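Long-range contacts in sister chromatid cohesion protein (Chaetomium thermophilum, PDB 5T8V), which probably loads cohesin onto chromatin, this chain being the C-terminal HEAT-repeat part of the loader Scc2: residues R128-S133 against Q201-M206; G508-T513 against S538-K543; S635-M640 against L673-K678; A983-N988 against V1036-Q1041; R1381-R1386 against Q1417-D1422. One frame throughout, in Å; residues are numbered along the deposited sequence.

Interaction 1: residues R128-S133 against Q201-M206; sequences RAARTS and QKLLSM
R131 reaches from helix 120-136 to helix 190-213 and lays its side chain across the start of K202. Its CG stands anti to the backbone N (chi1 -176°) and the chain runs extended as far as NE, which arrives 3.1 Å from K202 O. The bond is weak, with an N-H...O angle of 149°, although the oxygen lies at the guanidinium edge and in its plane. K202 O already accepts M206 N and the S205 hydroxyl, both from the same face of the carbonyl plane. K202 bends at chi2, which places its CD over one guanidinium face of R131, 4.0 Å above the plane and displaced toward the rim. Nearer the R131 backbone, the M206 side chain crosses that of R131 at about a right angle, the two CG atoms being 3.9 Å apart. L203, its CG anti to the backbone N, packs CD1 on A130 CB at 3.8 Å and beside R131 N. A130, small and facing the partner helix, is consistent with the axis approach of 9.1 Å at a crossing angle of 26°. R128, also extended, brings NH2 to 3.7 Å from the like-charged K202 NZ, which lies in the plane of the R128 guanidinium at its edge. R128 NE forms a salt bridge with D199, R131 NH1 donates a hydrogen bond to Q63, and K202 NZ is hydrogen-bonded to a citrate that probably came from the crystallisation liquor. The contact thus pairs an apolar floor of A130, L203 and M206 with clustered positive groups, whose repulsion is probably eased by D199 and, in this crystal, the citrate.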
# COMPACT_ATOMS: atom_id res chain seq x y z
N ARG A 128 -39.20 0.47 51.59
CA ARG A 128 -40.46 0.86 50.98
C ARG A 128 -41.15 1.98 51.74
O ARG A 128 -41.98 2.69 51.16
CB ARG A 128 -41.37 -0.37 50.86
CG ARG A 128 -40.87 -1.32 49.78
CD ARG A 128 -41.93 -2.31 49.35
NE ARG A 128 -41.54 -3.00 48.12
CZ ARG A 128 -41.79 -2.54 46.89
NH1 ARG A 128 -42.42 -1.39 46.71
NH2 ARG A 128 -41.40 -3.25 45.84
N ALA A 129 -40.82 2.18 53.02
CA ALA A 129 -41.26 3.38 53.72
C ALA A 129 -40.68 4.62 53.05
O ALA A 129 -41.40 5.60 52.78
CB ALA A 129 -40.85 3.31 55.19
N ALA A 130 -39.37 4.61 52.77
CA ALA A 130 -38.75 5.71 52.04
C ALA A 130 -39.43 5.92 50.70
O ALA A 130 -39.76 7.05 50.33
CB ALA A 130 -37.26 5.44 51.84
N ARG A 131 -39.66 4.83 49.96
CA ARG A 131 -40.34 4.96 48.67
C ARG A 131 -41.68 5.67 48.83
O ARG A 131 -42.02 6.58 48.06
CB ARG A 131 -40.52 3.59 48.03
CG ARG A 131 -41.15 3.66 46.65
CD ARG A 131 -40.96 2.37 45.88
NE ARG A 131 -41.15 2.58 44.45
CZ ARG A 131 -42.30 2.38 43.79
NH1 ARG A 131 -43.38 1.96 44.43
NH2 ARG A 131 -42.35 2.60 42.49
N THR A 132 -42.46 5.27 49.84
CA THR A 132 -43.75 5.92 50.08
C THR A 132 -43.57 7.41 50.35
O THR A 132 -44.29 8.24 49.79
CB THR A 132 -44.47 5.24 51.24
OG1 THR A 132 -44.79 3.89 50.88
CG2 THR A 132 -45.75 5.98 51.61
N SER A 133 -42.62 7.76 51.22
CA SER A 133 -42.38 9.17 51.52
C SER A 133 -42.10 9.96 50.24
O SER A 133 -42.72 11.00 49.99
CB SER A 133 -41.22 9.31 52.50
OG SER A 133 -41.53 8.72 53.75
N GLN A 201 -34.44 -1.63 43.86
CA GLN A 201 -34.69 -1.06 42.54
C GLN A 201 -35.79 -0.00 42.60
O GLN A 201 -35.61 1.13 42.14
CB GLN A 201 -35.09 -2.16 41.55
CG GLN A 201 -33.98 -3.12 41.17
CD GLN A 201 -34.39 -4.05 40.03
OE1 GLN A 201 -35.46 -3.88 39.45
NE2 GLN A 201 -33.55 -5.03 39.72
N LYS A 202 -36.93 -0.36 43.18
CA LYS A 202 -38.07 0.55 43.23
C LYS A 202 -37.71 1.84 43.96
O LYS A 202 -38.18 2.92 43.58
CB LYS A 202 -39.25 -0.14 43.92
CG LYS A 202 -39.74 -1.38 43.18
CD LYS A 202 -40.54 -1.01 41.93
CE LYS A 202 -41.11 -2.25 41.26
NZ LYS A 202 -42.02 -3.03 42.17
N LEU A 203 -36.87 1.76 45.00
CA LEU A 203 -36.46 2.97 45.70
C LEU A 203 -35.57 3.84 44.83
O LEU A 203 -35.79 5.05 44.71
CB LEU A 203 -35.75 2.60 47.01
CG LEU A 203 -35.24 3.80 47.81
CD1 LEU A 203 -36.38 4.75 48.18
CD2 LEU A 203 -34.51 3.34 49.06
N LEU A 204 -34.54 3.25 44.22
CA LEU A 204 -33.65 4.02 43.36
C LEU A 204 -34.42 4.72 42.25
O LEU A 204 -34.29 5.93 42.04
CB LEU A 204 -32.56 3.11 42.79
CG LEU A 204 -31.59 2.51 43.80
CD1 LEU A 204 -30.83 1.35 43.20
CD2 LEU A 204 -30.62 3.57 44.29
N SER A 205 -35.25 3.96 41.52
CA SER A 205 -36.06 4.57 40.47
C SER A 205 -36.97 5.65 41.05
O SER A 205 -37.20 6.69 40.41
CB SER A 205 -36.89 3.50 39.76
OG SER A 205 -37.97 3.07 40.57
N MET A 206 -37.48 5.44 42.26
CA MET A 206 -38.32 6.46 42.88
C MET A 206 -37.54 7.73 43.16
O MET A 206 -38.11 8.83 43.12
CB MET A 206 -38.93 5.93 44.18
CG MET A 206 -39.93 6.88 44.81
SD MET A 206 -41.32 7.26 43.71
CE MET A 206 -41.36 9.04 43.84

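Interaction 2: residues G508-T513 against S538-K543; sequences GPYRAT and SEWGSK
Y510 and W540 lie almost flat on each other, with ring planes 10° apart and 4.5 Å between the centroids of the Y510 ring and the W540 five-membered ring. This is an offset stack, and the offset gives each ring an aliphatic partner. Y510 CB sits over the W540 five-membered ring, 3.6 Å from its centroid and only 16° off the normal, a CH-pi contact. In return W540 CA lies 4.1 Å from the Y510 centroid, over that ring's face but toward its rim. The two side chains run head to tail alongside each other, and W540 CG, set anti to the backbone N, puts the base of the indole beside Y510 CG. Farther along the indole, R511 CB approaches W540 CH2 at 4.1 Å, while the R511 guanidinium turns elsewhere, to E515 and the ring of W506. At the far end of the tyrosine, K543 crosses at about a right angle, its CG 3.3 Å from Y510 OH. W540 NE1 is bonded to V504 O, which helps fix the rotation of the indole. Helices 509-520 and 527-550 run antiparallel, their local axes 170° apart, with helix 590-602 touching Y510 through I600 and helix 357-391 touching E539 through L372.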
# COMPACT_ATOMS: atom_id res chain seq x y z
N GLY A 508 -41.97 9.07 4.59
CA GLY A 508 -40.66 8.62 4.18
C GLY A 508 -39.90 7.90 5.28
O GLY A 508 -40.49 7.33 6.21
N PRO A 509 -38.57 7.92 5.20
CA PRO A 509 -37.78 7.12 6.15
C PRO A 509 -37.89 7.58 7.59
O PRO A 509 -37.96 6.74 8.50
CB PRO A 509 -36.34 7.25 5.61
CG PRO A 509 -36.35 8.51 4.81
CD PRO A 509 -37.72 8.60 4.21
N TYR A 510 -37.89 8.89 7.85
CA TYR A 510 -38.04 9.37 9.22
C TYR A 510 -39.32 8.84 9.84
O TYR A 510 -39.32 8.32 10.96
CB TYR A 510 -38.02 10.90 9.24
CG TYR A 510 -36.64 11.49 9.12
CD1 TYR A 510 -35.84 11.66 10.24
CD2 TYR A 510 -36.13 11.89 7.89
CE1 TYR A 510 -34.57 12.20 10.14
CE2 TYR A 510 -34.87 12.43 7.78
CZ TYR A 510 -34.09 12.59 8.91
OH TYR A 510 -32.84 13.13 8.81
N ARG A 511 -40.44 8.96 9.11
CA ARG A 511 -41.71 8.44 9.59
C ARG A 511 -41.60 6.96 9.95
O ARG A 511 -42.03 6.54 11.02
CB ARG A 511 -42.79 8.65 8.53
CG ARG A 511 -44.19 8.27 8.98
CD ARG A 511 -44.84 9.37 9.80
NE ARG A 511 -46.20 9.63 9.32
CZ ARG A 511 -47.30 9.04 9.80
NH1 ARG A 511 -47.22 8.16 10.79
NH2 ARG A 511 -48.48 9.35 9.29
N ALA A 512 -41.03 6.16 9.05
CA ALA A 512 -40.96 4.72 9.28
C ALA A 512 -40.12 4.40 10.51
O ALA A 512 -40.51 3.58 11.35
CB ALA A 512 -40.40 4.01 8.05
N THR A 513 -38.95 5.04 10.62
CA THR A 513 -38.09 4.81 11.78
C THR A 513 -38.82 5.16 13.07
O THR A 513 -38.81 4.38 14.04
CB THR A 513 -36.81 5.64 11.65
OG1 THR A 513 -36.17 5.34 10.41
CG2 THR A 513 -35.85 5.32 12.79
N SER A 538 -36.20 15.66 16.37
CA SER A 538 -35.51 16.94 16.17
C SER A 538 -34.64 16.91 14.92
O SER A 538 -34.59 17.89 14.17
CB SER A 538 -34.68 17.29 17.41
OG SER A 538 -33.80 16.23 17.75
N GLU A 539 -33.96 15.79 14.66
CA GLU A 539 -33.21 15.66 13.42
C GLU A 539 -34.12 15.85 12.21
O GLU A 539 -33.74 16.52 11.24
CB GLU A 539 -32.52 14.30 13.35
CG GLU A 539 -31.28 14.18 14.21
CD GLU A 539 -30.53 12.88 13.98
OE1 GLU A 539 -31.12 11.95 13.38
OE2 GLU A 539 -29.35 12.80 14.38
N TRP A 540 -35.31 15.26 12.25
CA TRP A 540 -36.27 15.40 11.16
C TRP A 540 -36.65 16.86 10.95
O TRP A 540 -36.59 17.37 9.83
CB TRP A 540 -37.50 14.55 11.46
CG TRP A 540 -38.46 14.39 10.32
CD1 TRP A 540 -38.33 14.88 9.06
CD2 TRP A 540 -39.71 13.69 10.35
NE1 TRP A 540 -39.42 14.53 8.30
CE2 TRP A 540 -40.29 13.80 9.07
CE3 TRP A 540 -40.41 12.99 11.34
CZ2 TRP A 540 -41.52 13.23 8.75
CZ3 TRP A 540 -41.63 12.43 11.03
CH2 TRP A 540 -42.17 12.55 9.74
N GLY A 541 -37.03 17.54 12.03
CA GLY A 541 -37.37 18.95 11.91
C GLY A 541 -36.24 19.77 11.30
O GLY A 541 -36.44 20.56 10.37
N SER A 542 -35.02 19.57 11.81
CA SER A 542 -33.88 20.32 11.30
C SER A 542 -33.66 20.05 9.82
O SER A 542 -33.35 20.97 9.06
CB SER A 542 -32.63 19.98 12.09
OG SER A 542 -31.51 20.68 11.58
N LYS A 543 -33.81 18.80 9.40
CA LYS A 543 -33.63 18.49 7.98
C LYS A 543 -34.72 19.13 7.13
O LYS A 543 -34.46 19.55 6.00
CB LYS A 543 -33.58 16.98 7.77
CG LYS A 543 -32.29 16.34 8.25
CD LYS A 543 -31.10 16.76 7.40
CE LYS A 543 -29.80 16.19 7.94
NZ LYS A 543 -28.62 16.66 7.15

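Interaction 3: residues S635-M640 against L673-K678; sequences SINQVM and LGLISK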
# COMPACT_ATOMS: atom_id res chain seq x y z
N SER A 635 -7.33 -1.23 6.34
CA SER A 635 -8.61 -0.54 6.23
C SER A 635 -9.08 -0.47 4.78
O SER A 635 -10.28 -0.57 4.50
CB SER A 635 -8.51 0.86 6.84
OG SER A 635 -8.27 0.78 8.23
N ILE A 636 -8.15 -0.30 3.84
CA ILE A 636 -8.53 -0.25 2.43
C ILE A 636 -9.06 -1.60 1.97
O ILE A 636 -10.03 -1.68 1.21
CB ILE A 636 -7.34 0.22 1.57
CG1 ILE A 636 -6.99 1.67 1.91
CG2 ILE A 636 -7.67 0.09 0.08
CD1 ILE A 636 -5.69 2.15 1.29
N ASN A 637 -8.44 -2.69 2.42
CA ASN A 637 -8.96 -4.02 2.13
C ASN A 637 -10.38 -4.17 2.67
O ASN A 637 -11.28 -4.63 1.96
CB ASN A 637 -8.05 -5.09 2.71
CG ASN A 637 -6.87 -5.40 1.81
OD1 ASN A 637 -7.02 -6.02 0.75
ND2 ASN A 637 -5.68 -4.98 2.22
N GLN A 638 -10.59 -3.78 3.93
CA GLN A 638 -11.93 -3.87 4.50
C GLN A 638 -12.93 -3.05 3.69
O GLN A 638 -14.06 -3.49 3.45
CB GLN A 638 -11.92 -3.41 5.96
CG GLN A 638 -11.18 -4.36 6.89
CD GLN A 638 -11.20 -3.90 8.33
OE1 GLN A 638 -11.43 -2.73 8.62
NE2 GLN A 638 -10.95 -4.84 9.25
N VAL A 639 -12.52 -1.85 3.24
CA VAL A 639 -13.41 -1.01 2.45
C VAL A 639 -13.78 -1.71 1.14
O VAL A 639 -14.94 -1.71 0.72
CB VAL A 639 -12.77 0.36 2.19
CG1 VAL A 639 -13.55 1.14 1.14
CG2 VAL A 639 -12.71 1.17 3.48
N MET A 640 -12.79 -2.32 0.49
CA MET A 640 -13.04 -3.00 -0.78
C MET A 640 -13.98 -4.19 -0.59
O MET A 640 -14.97 -4.33 -1.32
CB MET A 640 -11.72 -3.46 -1.40
CG MET A 640 -10.88 -2.33 -1.97
SD MET A 640 -9.18 -2.84 -2.32
CE MET A 640 -9.46 -4.23 -3.42
N LEU A 673 1.22 -4.44 -4.85
CA LEU A 673 0.90 -5.69 -5.53
C LEU A 673 -0.20 -6.45 -4.80
O LEU A 673 -1.11 -6.99 -5.44
CB LEU A 673 2.16 -6.55 -5.66
CG LEU A 673 3.29 -5.96 -6.51
CD1 LEU A 673 4.48 -6.89 -6.51
CD2 LEU A 673 2.81 -5.70 -7.93
N GLY A 674 -0.13 -6.50 -3.47
CA GLY A 674 -1.19 -7.14 -2.72
C GLY A 674 -2.54 -6.51 -2.99
O GLY A 674 -3.53 -7.21 -3.23
N LEU A 675 -2.60 -5.18 -2.96
CA LEU A 675 -3.86 -4.50 -3.27
C LEU A 675 -4.34 -4.83 -4.67
O LEU A 675 -5.53 -5.11 -4.88
CB LEU A 675 -3.71 -2.99 -3.10
CG LEU A 675 -3.34 -2.49 -1.70
CD1 LEU A 675 -3.47 -0.98 -1.65
CD2 LEU A 675 -4.19 -3.14 -0.61
N ILE A 676 -3.44 -4.80 -5.65
CA ILE A 676 -3.80 -5.20 -7.01
C ILE A 676 -4.43 -6.58 -7.00
O ILE A 676 -5.45 -6.83 -7.66
CB ILE A 676 -2.57 -5.14 -7.93
CG1 ILE A 676 -2.15 -3.68 -8.16
CG2 ILE A 676 -2.84 -5.84 -9.27
CD1 ILE A 676 -0.86 -3.51 -8.93
N SER A 677 -3.84 -7.51 -6.25
CA SER A 677 -4.37 -8.87 -6.19
C SER A 677 -5.78 -8.88 -5.62
O SER A 677 -6.66 -9.58 -6.13
CB SER A 677 -3.44 -9.76 -5.37
OG SER A 677 -3.89 -11.10 -5.39
N LYS A 678 -6.02 -8.11 -4.55
CA LYS A 678 -7.36 -8.07 -3.97
C LYS A 678 -8.37 -7.50 -4.96
O LYS A 678 -9.47 -8.04 -5.11
CB LYS A 678 -7.35 -7.26 -2.68
CG LYS A 678 -8.63 -7.37 -1.86
CD LYS A 678 -8.92 -8.81 -1.46
CE LYS A 678 -9.35 -8.91 -0.01
NZ LYS A 678 -9.59 -10.32 0.40
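N637 and M640 converge on one residue of the neighbouring helix, K678, and the shortest approaches of the contact lie there. N637 OD1 stands 3.4 Å from K678 CG, and M640 CE comes to 3.6 Å from the same carbon, so K678 CG is met by an amide oxygen and a methyl group from two directions roughly perpendicular to each other. K678 CG gets there by standing anti to the backbone N (chi1 -170°). L675 buries a comparable area at longer range, its CD2 lying 3.7 Å from N637 ND2 where the side chains cross obliquely. Elsewhere the fit is loose. The local axes, almost parallel at 9°, stay 11.0 Å apart, and even the nearest CA atoms, those of N637 and L675, are 7.4 Å apart. No hydrogen bond spans the two segments: N637 ND2 is held instead by L633 O, one turn back in its own helix. On the partly exposed side K678 NZ makes a long, weak ion pair with E641, whereas M621 from a loop touches both I636 and L675 on the buried side. An alanine in place of K678 removes the chain beyond CB and would probably loosen the cover on N637 OD1 and M640 CE, leaving them CB alone, and deprive E641 of its distant positive partner. The chemistry is that of van der Waals contact, with the lysine serving mainly through its methylenes.

Interaction 4: residues A983-N988 against V1036-Q1041; sequences AGKHCN and VGLVCQ
G984 and V1039 bring the two helices together, their CA atoms only 4.6 Å apart. Glycine permits this approach: a CB on G984 would point at the other helix and fall 2.8 Å from V1039 CG2. One residue on, K985 CA makes a CA-H...O contact with L1038 O at 3.6 Å, the angle at the hydrogen being 122°. K985 then leaves with CG anti to the backbone N (chi1 178°) and continues extended. Its CD passes L1038 CD2 at 3.7 Å, and NZ ends 3.0 Å from Q1041 OE1 in a weak hydrogen bond. Q1041 meets it from a crowded position, its CG between the backbone N and the carbonyl carbon (chi1 82°), with the chain extended beyond. D923 of helix 919-935 adds a long, weak ion pair to K985 NZ, and S1042 OG bonds to K985 O. An alanine in place of K985 would probably leave L1038 CD2 without its methylene cover and Q1041 OE1 without the ammonium group. The contact thus joins a close backbone approach, secured by glycine, to a single modest polar link; the ammonium group is probably stabilised by the Q1041 carbonyl oxygen and, more distantly, by D923.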
# COMPACT_ATOMS: atom_id res chain seq x y z
N ALA A 983 33.50 -20.37 -46.35
CA ALA A 983 34.09 -21.70 -46.43
C ALA A 983 35.25 -21.83 -45.45
O ALA A 983 35.32 -22.79 -44.67
CB ALA A 983 34.55 -21.99 -47.86
N GLY A 984 36.18 -20.88 -45.48
CA GLY A 984 37.27 -20.89 -44.53
C GLY A 984 36.80 -20.84 -43.09
O GLY A 984 37.45 -21.40 -42.20
N LYS A 985 35.66 -20.19 -42.84
CA LYS A 985 35.15 -20.09 -41.48
C LYS A 985 34.65 -21.43 -40.97
O LYS A 985 34.97 -21.84 -39.85
CB LYS A 985 34.03 -19.04 -41.41
CG LYS A 985 33.41 -18.90 -40.02
CD LYS A 985 32.42 -17.75 -39.96
CE LYS A 985 31.77 -17.64 -38.59
NZ LYS A 985 31.38 -16.24 -38.27
N HIS A 986 33.86 -22.14 -41.78
CA HIS A 986 33.19 -23.35 -41.33
C HIS A 986 33.92 -24.63 -41.73
O HIS A 986 34.08 -25.53 -40.90
CB HIS A 986 31.76 -23.38 -41.87
CG HIS A 986 30.89 -22.29 -41.32
ND1 HIS A 986 30.27 -22.38 -40.10
CD2 HIS A 986 30.55 -21.09 -41.83
CE1 HIS A 986 29.58 -21.28 -39.88
NE2 HIS A 986 29.74 -20.47 -40.92
N CYS A 987 34.35 -24.74 -42.98
CA CYS A 987 34.95 -25.96 -43.51
C CYS A 987 36.38 -25.67 -43.92
O CYS A 987 36.62 -24.96 -44.91
CB CYS A 987 34.13 -26.49 -44.69
SG CYS A 987 33.60 -25.23 -45.85
N ASN A 988 37.34 -26.23 -43.19
CA ASN A 988 38.75 -26.11 -43.52
C ASN A 988 39.19 -27.42 -44.17
O ASN A 988 39.30 -28.45 -43.49
CB ASN A 988 39.58 -25.79 -42.28
CG ASN A 988 40.75 -24.87 -42.59
OD1 ASN A 988 40.72 -24.12 -43.56
ND2 ASN A 988 41.78 -24.93 -41.76
N VAL A 1036 39.11 -12.37 -45.55
CA VAL A 1036 40.30 -12.75 -44.78
C VAL A 1036 39.98 -12.81 -43.29
O VAL A 1036 40.57 -13.62 -42.56
CB VAL A 1036 41.47 -11.79 -45.06
CG1 VAL A 1036 41.10 -10.38 -44.68
CG2 VAL A 1036 42.72 -12.23 -44.32
N GLY A 1037 39.07 -11.97 -42.81
CA GLY A 1037 38.69 -12.03 -41.41
C GLY A 1037 37.96 -13.32 -41.07
O GLY A 1037 38.28 -13.99 -40.08
N LEU A 1038 36.97 -13.69 -41.90
CA LEU A 1038 36.27 -14.95 -41.70
C LEU A 1038 37.23 -16.13 -41.74
O LEU A 1038 37.07 -17.09 -40.98
CB LEU A 1038 35.18 -15.11 -42.77
CG LEU A 1038 34.03 -14.11 -42.73
CD1 LEU A 1038 33.41 -13.96 -44.11
CD2 LEU A 1038 32.99 -14.56 -41.73
N VAL A 1039 38.22 -16.09 -42.63
CA VAL A 1039 39.19 -17.18 -42.71
C VAL A 1039 40.04 -17.22 -41.45
O VAL A 1039 40.22 -18.29 -40.84
CB VAL A 1039 40.06 -17.02 -43.97
CG1 VAL A 1039 41.17 -18.07 -43.99
CG2 VAL A 1039 39.20 -17.13 -45.22
N CYS A 1040 40.58 -16.07 -41.04
CA CYS A 1040 41.52 -16.05 -39.93
C CYS A 1040 40.86 -16.44 -38.61
O CYS A 1040 41.47 -17.11 -37.78
CB CYS A 1040 42.16 -14.66 -39.81
SG CYS A 1040 43.25 -14.23 -41.17
N GLN A 1041 39.60 -16.03 -38.41
CA GLN A 1041 38.96 -16.30 -37.12
C GLN A 1041 38.90 -17.79 -36.82
O GLN A 1041 38.89 -18.19 -35.65
CB GLN A 1041 37.56 -15.68 -37.09
CG GLN A 1041 36.47 -16.51 -37.74
CD GLN A 1041 35.11 -15.87 -37.62
OE1 GLN A 1041 34.16 -16.49 -37.13
NE2 GLN A 1041 35.00 -14.62 -38.05

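Interaction 5: residues R1381-R1386 against Q1417-D1422; sequences RTYLRR and QGVTGD
Y1383 and V1419 both carry a gamma carbon anti to the backbone N: CG of the tyrosine, at a chi1 of 171°, and CG1 of the valine. The tyrosine's setting sends the ring out from helix 1364-1387, and the valine's turns CG1 to the ring, 3.7 Å from Y1383 CE1. The valine carbon approaches the ring obliquely. Beyond V1419 the loop passes the end of the tyrosine, where Y1383 OH lies 3.4 Å from G1421 CA. A side chain on G1421 would not fit: its CB would fall 2.9 Å from Y1383 OH. The backbone gives a second reason, for at phi 133° and psi 1° such a CB would also press on the carbonyl oxygen of T1420. The other branch of the valine, CG2, stands 4.2 Å from R1386 O, a loose touch at the exposed margin. The contact is a small one at the surface. G1421 is the N-cap of helix 1422-1431, so the contact lies where the loop leading into that helix passes the end of helix 1364-1387, which leans in turn on helix 1291-1319 through L1384 on V1298 and M1301 and through a salt bridge from R1381 to E1302.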
# COMPACT_ATOMS: atom_id res chain seq x y z
N ARG A 1381 32.42 23.35 0.35
CA ARG A 1381 32.77 23.04 1.73
C ARG A 1381 31.61 23.37 2.66
O ARG A 1381 31.14 22.51 3.41
CB ARG A 1381 34.03 23.81 2.13
CG ARG A 1381 34.42 23.67 3.60
CD ARG A 1381 33.90 24.84 4.43
NE ARG A 1381 34.33 24.76 5.82
CZ ARG A 1381 33.86 25.54 6.79
NH1 ARG A 1381 32.94 26.46 6.53
NH2 ARG A 1381 34.31 25.40 8.03
N THR A 1382 31.14 24.62 2.63
CA THR A 1382 29.99 25.00 3.45
C THR A 1382 28.79 24.12 3.13
O THR A 1382 28.07 23.69 4.04
CB THR A 1382 29.65 26.47 3.23
OG1 THR A 1382 29.30 26.69 1.86
CG2 THR A 1382 30.83 27.36 3.60
N TYR A 1383 28.56 23.84 1.85
CA TYR A 1383 27.43 22.99 1.47
C TYR A 1383 27.52 21.63 2.15
O TYR A 1383 26.49 21.06 2.54
CB TYR A 1383 27.38 22.83 -0.04
CG TYR A 1383 26.37 21.79 -0.50
CD1 TYR A 1383 25.01 22.05 -0.45
CD2 TYR A 1383 26.79 20.55 -0.96
CE1 TYR A 1383 24.09 21.11 -0.86
CE2 TYR A 1383 25.87 19.60 -1.37
CZ TYR A 1383 24.52 19.88 -1.32
OH TYR A 1383 23.61 18.94 -1.73
N LEU A 1384 28.73 21.09 2.30
CA LEU A 1384 28.89 19.81 2.97
C LEU A 1384 28.72 19.96 4.48
O LEU A 1384 28.07 19.12 5.12
CB LEU A 1384 30.25 19.20 2.65
CG LEU A 1384 30.55 18.81 1.20
CD1 LEU A 1384 31.90 18.12 1.11
CD2 LEU A 1384 29.45 17.93 0.62
N ARG A 1385 29.30 21.01 5.06
CA ARG A 1385 29.18 21.22 6.50
C ARG A 1385 27.73 21.32 6.93
O ARG A 1385 27.34 20.81 7.98
CB ARG A 1385 29.96 22.47 6.91
CG ARG A 1385 31.44 22.44 6.56
CD ARG A 1385 32.23 21.57 7.52
NE ARG A 1385 32.52 22.26 8.77
CZ ARG A 1385 33.29 21.78 9.74
NH1 ARG A 1385 33.49 22.49 10.84
NH2 ARG A 1385 33.86 20.59 9.61
N ARG A 1386 26.90 21.99 6.12
CA ARG A 1386 25.48 22.09 6.44
C ARG A 1386 24.70 20.87 5.98
O ARG A 1386 23.66 20.54 6.58
CB ARG A 1386 24.89 23.36 5.82
CG ARG A 1386 23.41 23.56 6.14
CD ARG A 1386 23.12 24.96 6.66
NE ARG A 1386 21.76 25.06 7.21
CZ ARG A 1386 21.27 26.15 7.80
NH1 ARG A 1386 22.01 27.24 7.92
NH2 ARG A 1386 20.03 26.14 8.26
N GLN A 1417 17.39 17.15 6.45
CA GLN A 1417 16.09 17.13 5.79
C GLN A 1417 16.10 17.92 4.48
O GLN A 1417 16.09 17.33 3.39
CB GLN A 1417 15.01 17.67 6.72
CG GLN A 1417 13.60 17.55 6.18
CD GLN A 1417 12.54 17.70 7.25
OE1 GLN A 1417 12.85 17.99 8.41
NE2 GLN A 1417 11.28 17.50 6.87
N GLY A 1418 16.10 19.25 4.57
CA GLY A 1418 15.94 20.09 3.40
C GLY A 1418 17.21 20.76 2.93
O GLY A 1418 17.37 21.98 3.08
N VAL A 1419 18.13 19.98 2.35
CA VAL A 1419 19.33 20.53 1.73
C VAL A 1419 19.46 19.91 0.35
O VAL A 1419 20.40 19.17 0.07
CB VAL A 1419 20.59 20.26 2.58
CG1 VAL A 1419 21.78 21.05 2.04
CG2 VAL A 1419 20.34 20.60 4.04
N THR A 1420 18.49 20.22 -0.52
CA THR A 1420 18.40 19.61 -1.85
C THR A 1420 19.75 19.59 -2.56
O THR A 1420 20.34 18.52 -2.75
CB THR A 1420 17.37 20.36 -2.70
OG1 THR A 1420 16.14 20.47 -1.98
CG2 THR A 1420 17.12 19.62 -4.01
N GLY A 1421 20.24 20.76 -2.95
CA GLY A 1421 21.50 20.85 -3.65
C GLY A 1421 21.44 21.75 -4.87
O GLY A 1421 22.43 21.90 -5.59
N ASP A 1422 20.27 22.35 -5.12
CA ASP A 1422 20.14 23.27 -6.24
C ASP A 1422 20.84 24.59 -5.97
O ASP A 1422 21.45 25.18 -6.87
CB ASP A 1422 18.66 23.51 -6.55
CG ASP A 1422 17.93 22.24 -6.95
OD1 ASP A 1422 18.52 21.44 -7.71
OD2 ASP A 1422 16.79 22.04 -6.51

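Overall arrangement
From the N terminus, the five contacts follow one another in series, each loop closing before the next opens; none nest or cross. Interaction 1 bridges 67 mostly helical residues, whereas interaction 2 closes a much shorter, also helical, loop about 25 Å away between nearest atoms. Interaction 3 joins helices 628-642 and 666-682 near the centre of the chain. Interaction 4 ties helix 969-986 to helix 1026-1042 on the opposite side of that centre from interactions 1 and 2, its centre 120 Å from that of interaction 1. Interaction 5 bridges a partly unmodelled loop before the last helices. Each contact is therefore local, as expected of an elongated helical-repeat protein.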